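Local coordinates for protein RNA-dependent RNA polymerase (PDB 6QW5) that is probably the cap-snatching endonuclease part of the viral L protein, cutting host mRNA with manganese to supply capped primers for transcription, at residues 124-129 against 163-168; 45-50 against 67-72. All coordinates share one frame; numbering follows the deposited sequence.

Contact 1: residues 124-129 against 163-168; sequences VYVVEF and ISLYII. With MN (manganese (II) ion), chain C; XI7 (2-4-dioxo-4-phenylbutanoic acid), chain E.
Strands 124-131 and 163-171, joined by helix 136-157 in a beta-alpha-beta unit, form a parallel pair within the mixed sheet of a PDDEXK-like, probably nuclease, domain; V126 meets L165 and F129 meets I168 across it. Five backbone hydrogen bonds join them. The straightest runs from Y166 N to V126 O, 2.8 Å and 174° at the hydrogen. On one face, V126 CG1 packs on L165 CD1 at 3.7 Å, and V126 CG2 meets I163 CG2. E128 CB touches I167 CD1 on the same face. On the other, the rings of Y125 and Y166 run alongside each other, Y125 CD2 and Y166 CE2 meeting edge to edge at 3.8 Å. I168 CD1 comes to the edge of the F129 ring, 3.9 Å from CE1. E128 extends with CG anti to the backbone N (chi1 179°), then bends at chi2 (64°), turning its carboxylate away from strand 163-171. E128 OE2 binds manganese at 2.2 Å, and F129 O at 2.1 Å. H79 and D114, with O8 and O11 of the dioxo-phenylbutanoic acid, complete the six ligands of this ion; a second manganese lies near E128. The diketo acid thus takes two positions that a substrate or water may otherwise use.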
loop_
_atom_site.group_PDB
_atom_site.type_symbol
_atom_site.label_atom_id
_atom_site.label_comp_id
_atom_site.label_asym_id
_atom_site.label_seq_id
_atom_site.Cartn_x
_atom_site.Cartn_y
_atom_site.Cartn_z
ATOM N N VAL A 124 1.648 16.288 -5.077
ATOM C CA VAL A 124 2.253 14.961 -5.111
ATOM C C VAL A 124 1.842 14.236 -3.838
ATOM O O VAL A 124 1.917 14.807 -2.748
ATOM C CB VAL A 124 3.785 15.028 -5.238
ATOM C CG1 VAL A 124 4.408 13.626 -5.129
ATOM C CG2 VAL A 124 4.196 15.708 -6.561
ATOM N N TYR A 125 1.393 12.992 -3.979
ATOM C CA TYR A 125 1.011 12.154 -2.844
ATOM C C TYR A 125 1.990 10.993 -2.739
ATOM O O TYR A 125 2.184 10.240 -3.702
ATOM C CB TYR A 125 -0.431 11.659 -2.988
ATOM C CG TYR A 125 -1.401 12.818 -3.045
ATOM C CD1 TYR A 125 -1.689 13.452 -4.254
ATOM C CD2 TYR A 125 -1.989 13.310 -1.891
ATOM C CE1 TYR A 125 -2.547 14.524 -4.312
ATOM C CE2 TYR A 125 -2.858 14.390 -1.935
ATOM C CZ TYR A 125 -3.134 14.988 -3.146
ATOM O OH TYR A 125 -3.999 16.057 -3.193
ATOM N N VAL A 126 2.638 10.874 -1.590
ATOM C CA VAL A 126 3.524 9.753 -1.314
ATOM C C VAL A 126 2.778 8.803 -0.390
ATOM O O VAL A 126 2.238 9.236 0.635
ATOM C CB VAL A 126 4.853 10.233 -0.705
ATOM C CG1 VAL A 126 5.712 9.039 -0.271
ATOM C CG2 VAL A 126 5.612 11.091 -1.715
ATOM N N VAL A 127 2.694 7.521 -0.776
ATOM C CA VAL A 127 1.939 6.513 -0.024
ATOM C C VAL A 127 2.858 5.338 0.315
ATOM O O VAL A 127 3.521 4.786 -0.569
ATOM C CB VAL A 127 0.705 6.003 -0.799
ATOM C CG1 VAL A 127 -0.174 5.124 0.115
ATOM C CG2 VAL A 127 -0.121 7.157 -1.390
ATOM N N GLU A 128 2.893 4.942 1.585
ATOM C CA GLU A 128 3.656 3.764 1.981
ATOM C C GLU A 128 2.738 2.794 2.704
ATOM O O GLU A 128 1.958 3.203 3.566
ATOM C CB GLU A 128 4.853 4.117 2.861
ATOM C CG GLU A 128 5.683 2.890 3.318
ATOM C CD GLU A 128 6.358 2.132 2.174
ATOM O OE1 GLU A 128 6.558 2.713 1.086
ATOM O OE2 GLU A 128 6.701 0.948 2.361
ATOM N N PHE A 129 2.811 1.526 2.311
ATOM C CA PHE A 129 2.093 0.426 2.938
ATOM C C PHE A 129 3.041 -0.391 3.807
ATOM O O PHE A 129 4.218 -0.582 3.480
ATOM C CB PHE A 129 1.478 -0.517 1.897
ATOM C CG PHE A 129 0.696 0.172 0.807
ATOM C CD1 PHE A 129 -0.347 1.027 1.115
ATOM C CD2 PHE A 129 0.990 -0.074 -0.535
ATOM C CE1 PHE A 129 -1.077 1.644 0.119
ATOM C CE2 PHE A 129 0.269 0.547 -1.542
ATOM C CZ PHE A 129 -0.768 1.404 -1.212
ATOM N N ILE A 163 3.782 18.040 -1.034
ATOM C CA ILE A 163 3.676 16.601 -0.825
ATOM C C ILE A 163 2.780 16.360 0.375
ATOM O O ILE A 163 2.910 17.030 1.407
ATOM C CB ILE A 163 5.054 15.928 -0.604
ATOM C CG1 ILE A 163 5.897 15.961 -1.872
ATOM C CG2 ILE A 163 4.908 14.455 -0.091
ATOM C CD1 ILE A 163 7.361 15.621 -1.629
ATOM N N SER A 164 1.864 15.407 0.230
ATOM C CA SER A 164 1.131 14.823 1.343
ATOM C C SER A 164 1.557 13.367 1.493
ATOM O O SER A 164 1.524 12.597 0.520
ATOM C CB SER A 164 -0.385 14.894 1.113
ATOM O OG SER A 164 -0.836 16.224 1.150
ATOM N N LEU A 165 1.924 12.984 2.708
ATOM C CA LEU A 165 2.493 11.674 2.982
ATOM C C LEU A 165 1.442 10.816 3.691
ATOM O O LEU A 165 0.982 11.175 4.779
ATOM C CB LEU A 165 3.752 11.820 3.831
ATOM C CG LEU A 165 4.366 10.535 4.391
ATOM C CD1 LEU A 165 4.756 9.600 3.265
ATOM C CD2 LEU A 165 5.578 10.876 5.273
ATOM N N TYR A 166 1.052 9.705 3.072
ATOM C CA TYR A 166 0.041 8.826 3.643
ATOM C C TYR A 166 0.624 7.458 3.963
ATOM O O TYR A 166 1.484 6.953 3.238
ATOM C CB TYR A 166 -1.144 8.665 2.698
ATOM C CG TYR A 166 -2.038 9.870 2.664
ATOM C CD1 TYR A 166 -2.891 10.153 3.729
ATOM C CD2 TYR A 166 -2.034 10.730 1.572
ATOM C CE1 TYR A 166 -3.723 11.259 3.710
ATOM C CE2 TYR A 166 -2.865 11.850 1.550
ATOM C CZ TYR A 166 -3.707 12.100 2.616
ATOM O OH TYR A 166 -4.544 13.190 2.594
ATOM N N ILE A 167 0.130 6.852 5.055
ATOM C CA ILE A 167 0.561 5.530 5.518
ATOM C C ILE A 167 -0.673 4.657 5.741
ATOM O O ILE A 167 -1.717 5.150 6.178
ATOM C CB ILE A 167 1.393 5.598 6.827
ATOM C CG1 ILE A 167 2.519 6.638 6.742
ATOM C CG2 ILE A 167 1.966 4.221 7.186
ATOM C CD1 ILE A 167 3.689 6.251 5.816
ATOM N N ILE A 168 -0.564 3.370 5.397
ATOM C CA ILE A 168 -1.502 2.335 5.822
ATOM C C ILE A 168 -0.685 1.191 6.423
ATOM O O ILE A 168 0.118 0.564 5.722
ATOM C CB ILE A 168 -2.370 1.802 4.665
ATOM C CG1 ILE A 168 -3.016 2.935 3.851
ATOM C CG2 ILE A 168 -3.434 0.837 5.202
ATOM C CD1 ILE A 168 -3.892 2.403 2.682
HETATM MN MN MN C . 5.606 -0.903 1.910
HETATM O O8 XI7 E . 7.272 -1.500 0.765
HETATM C C9 XI7 E . 8.095 -2.201 1.577
HETATM C C10 XI7 E . 7.772 -2.400 2.898
HETATM O O11 XI7 E . 6.696 -1.998 3.430
HETATM O O10 XI7 E . 8.587 -2.992 3.646
HETATM C C8 XI7 E . 9.265 -2.723 1.108
HETATM C C7 XI7 E . 9.820 -2.615 -0.271
HETATM C C1 XI7 E . 11.081 -3.393 -0.614
HETATM C C6 XI7 E . 11.749 -4.111 0.396
HETATM C C5 XI7 E . 12.918 -4.842 0.125
HETATM C C4 XI7 E . 13.447 -4.862 -1.170
HETATM C C3 XI7 E . 12.782 -4.140 -2.180
HETATM C C2 XI7 E . 11.608 -3.412 -1.903
HETATM O O14 XI7 E . 9.428 -1.805 -1.125
#

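Contact 2: residues 45-50 against 67-72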
loop_
_atom_site.group_PDB
_atom_site.type_symbol
_atom_site.label_atom_id
_atom_site.label_comp_id
_atom_site.label_asym_id
_atom_site.label_seq_id
_atom_site.Cartn_x
_atom_site.Cartn_y
_atom_site.Cartn_z
ATOM N N VAL A 45 4.206 -18.315 -9.149
ATOM C CA VAL A 45 3.013 -19.124 -8.953
ATOM C C VAL A 45 1.775 -18.314 -9.310
ATOM O O VAL A 45 1.823 -17.103 -9.542
ATOM C CB VAL A 45 2.895 -19.669 -7.518
ATOM C CG1 VAL A 45 4.053 -20.610 -7.214
ATOM C CG2 VAL A 45 2.832 -18.527 -6.515
ATOM N N THR A 46 0.659 -19.030 -9.363
ATOM C CA THR A 46 -0.671 -18.470 -9.507
ATOM C C THR A 46 -1.505 -19.056 -8.382
ATOM O O THR A 46 -1.513 -20.277 -8.181
ATOM C CB THR A 46 -1.278 -18.822 -10.868
ATOM O OG1 THR A 46 -0.330 -18.535 -11.900
ATOM C CG2 THR A 46 -2.554 -18.048 -11.114
ATOM N N ILE A 47 -2.166 -18.201 -7.622
ATOM C CA ILE A 47 -3.007 -18.671 -6.534
ATOM C C ILE A 47 -4.389 -18.892 -7.116
ATOM O O ILE A 47 -5.018 -17.954 -7.614
ATOM C CB ILE A 47 -3.043 -17.680 -5.360
ATOM C CG1 ILE A 47 -1.637 -17.329 -4.879
ATOM C CG2 ILE A 47 -3.734 -18.336 -4.189
ATOM C CD1 ILE A 47 -0.728 -18.532 -4.712
ATOM N N ASP A 48 -4.850 -20.136 -7.086
ATOM C CA ASP A 48 -6.181 -20.480 -7.571
ATOM C C ASP A 48 -7.138 -20.314 -6.396
ATOM O O ASP A 48 -7.151 -21.141 -5.486
ATOM C CB ASP A 48 -6.184 -21.908 -8.123
ATOM C CG ASP A 48 -7.502 -22.301 -8.755
ATOM O OD1 ASP A 48 -8.511 -21.578 -8.596
ATOM O OD2 ASP A 48 -7.525 -23.356 -9.427
ATOM N N ILE A 49 -7.943 -19.253 -6.418
ATOM C CA ILE A 49 -8.757 -18.849 -5.276
ATOM C C ILE A 49 -10.220 -19.013 -5.644
ATOM O O ILE A 49 -10.658 -18.538 -6.700
ATOM C CB ILE A 49 -8.455 -17.397 -4.853
ATOM C CG1 ILE A 49 -6.973 -17.235 -4.516
ATOM C CG2 ILE A 49 -9.351 -16.984 -3.704
ATOM C CD1 ILE A 49 -6.528 -15.798 -4.214
ATOM N N ALA A 50 -10.984 -19.669 -4.765
ATOM C CA ALA A 50 -12.376 -20.008 -5.067
ATOM C C ALA A 50 -13.287 -18.819 -4.759
ATOM O O ALA A 50 -14.095 -18.823 -3.827
ATOM C CB ALA A 50 -12.802 -21.261 -4.308
ATOM N N GLU A 67 -4.808 -15.122 -8.825
ATOM C CA GLU A 67 -3.889 -14.082 -8.389
ATOM C C GLU A 67 -2.497 -14.516 -8.804
ATOM O O GLU A 67 -1.931 -15.453 -8.227
ATOM C CB GLU A 67 -3.979 -13.855 -6.881
ATOM C CG GLU A 67 -5.260 -13.152 -6.475
ATOM C CD GLU A 67 -5.205 -11.675 -6.809
ATOM O OE1 GLU A 67 -4.085 -11.181 -7.031
ATOM O OE2 GLU A 67 -6.265 -11.012 -6.854
ATOM N N SER A 68 -1.968 -13.852 -9.826
ATOM C CA SER A 68 -0.629 -14.150 -10.307
ATOM C C SER A 68 0.405 -13.642 -9.319
ATOM O O SER A 68 0.297 -12.527 -8.801
ATOM C CB SER A 68 -0.402 -13.507 -11.671
ATOM O OG SER A 68 0.974 -13.500 -12.009
ATOM N N VAL A 69 1.409 -14.469 -9.047
ATOM C CA VAL A 69 2.534 -14.038 -8.226
ATOM C C VAL A 69 3.811 -14.375 -8.980
ATOM O O VAL A 69 4.377 -15.461 -8.778
ATOM C CB VAL A 69 2.529 -14.694 -6.837
ATOM C CG1 VAL A 69 3.551 -14.006 -5.950
ATOM C CG2 VAL A 69 1.146 -14.620 -6.203
ATOM N N PRO A 70 4.286 -13.488 -9.861
ATOM C CA PRO A 70 5.539 -13.758 -10.577
ATOM C C PRO A 70 6.702 -13.942 -9.610
ATOM O O PRO A 70 6.690 -13.443 -8.479
ATOM C CB PRO A 70 5.728 -12.513 -11.453
ATOM C CG PRO A 70 4.356 -11.910 -11.568
ATOM C CD PRO A 70 3.676 -12.208 -10.262
ATOM N N ALA A 71 7.712 -14.675 -10.080
ATOM C CA ALA A 71 8.849 -15.026 -9.235
ATOM C C ALA A 71 9.427 -13.800 -8.536
ATOM O O ALA A 71 9.750 -13.853 -7.344
ATOM C CB ALA A 71 9.915 -15.731 -10.078
ATOM N N GLN A 72 9.526 -12.675 -9.254
ATOM C CA GLN A 72 10.160 -11.472 -8.718
ATOM C C GLN A 72 9.346 -10.801 -7.614
ATOM O O GLN A 72 9.899 -9.986 -6.866
ATOM C CB GLN A 72 10.414 -10.467 -9.845
ATOM C CG GLN A 72 9.189 -9.628 -10.201
ATOM C CD GLN A 72 9.074 -9.346 -11.686
ATOM O OE1 GLN A 72 8.421 -10.090 -12.421
ATOM N NE2 GLN A 72 9.688 -8.254 -12.133
#
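The axes of segments 45-49 and 67-69 come within 4.6 Å, at 158°, and the strands run antiparallel, with V45-V69 and I47-E67 as hydrogen-bonded pairs around the non-hydrogen-bonded pair T46-S68. V69 N donates a hydrogen bond to V45 O at 2.7 Å, and V45 N returns one to V69 O. I47 N points almost straight at E67 O, 2.8 Å, though tilted from the carbonyl plane. E67 N closes the second pair on I47 O. V45 and V69 lie side by side. With V45 CG1 beside the backbone N (chi1 -63°), CG2 falls between the backbone N and the carbonyl carbon and is the methyl that meets V69 CB, at 3.9 Å. I47 CG1 meets V69 CG2 at 4.1 Å. I49 CD1 rests against E67 CG at 3.7 Å. Beyond that methylene the E67 chain bends, and its OE2 takes a hydrogen bond from Q64 N. T46 OG1 and S41 OG share a hydrogen bond. F77 of helix 77-82 packs against V69, F81 against E67. The two are the second and third strands of an antiparallel beta meander; 45-49 is central, 66-69 is outermost within the chain, and V45 and I47 meet V69 on one face.

Contact 2 comes first along the chain and closes before contact 1 opens. Their centres are 27 Å apart and their nearest atoms about 14 Å apart, so they do not touch. They belong to different sheets: contact 2 to the small antiparallel sheet of strands 36-40, 45-49 and 66-69, contact 1 to the larger mixed sheet. Helix 77-82 lies between them in sequence and bridges the small sheet and the metal site. Its F77 and F81 pack on the side chains of V69 and E67, and its H79 binds the manganese held by E128 and F129. Contact 1 is buried and carries metal ligands. Contact 2 is more peripheral, its V69 side chain about 14 Å from the bound diketo acid.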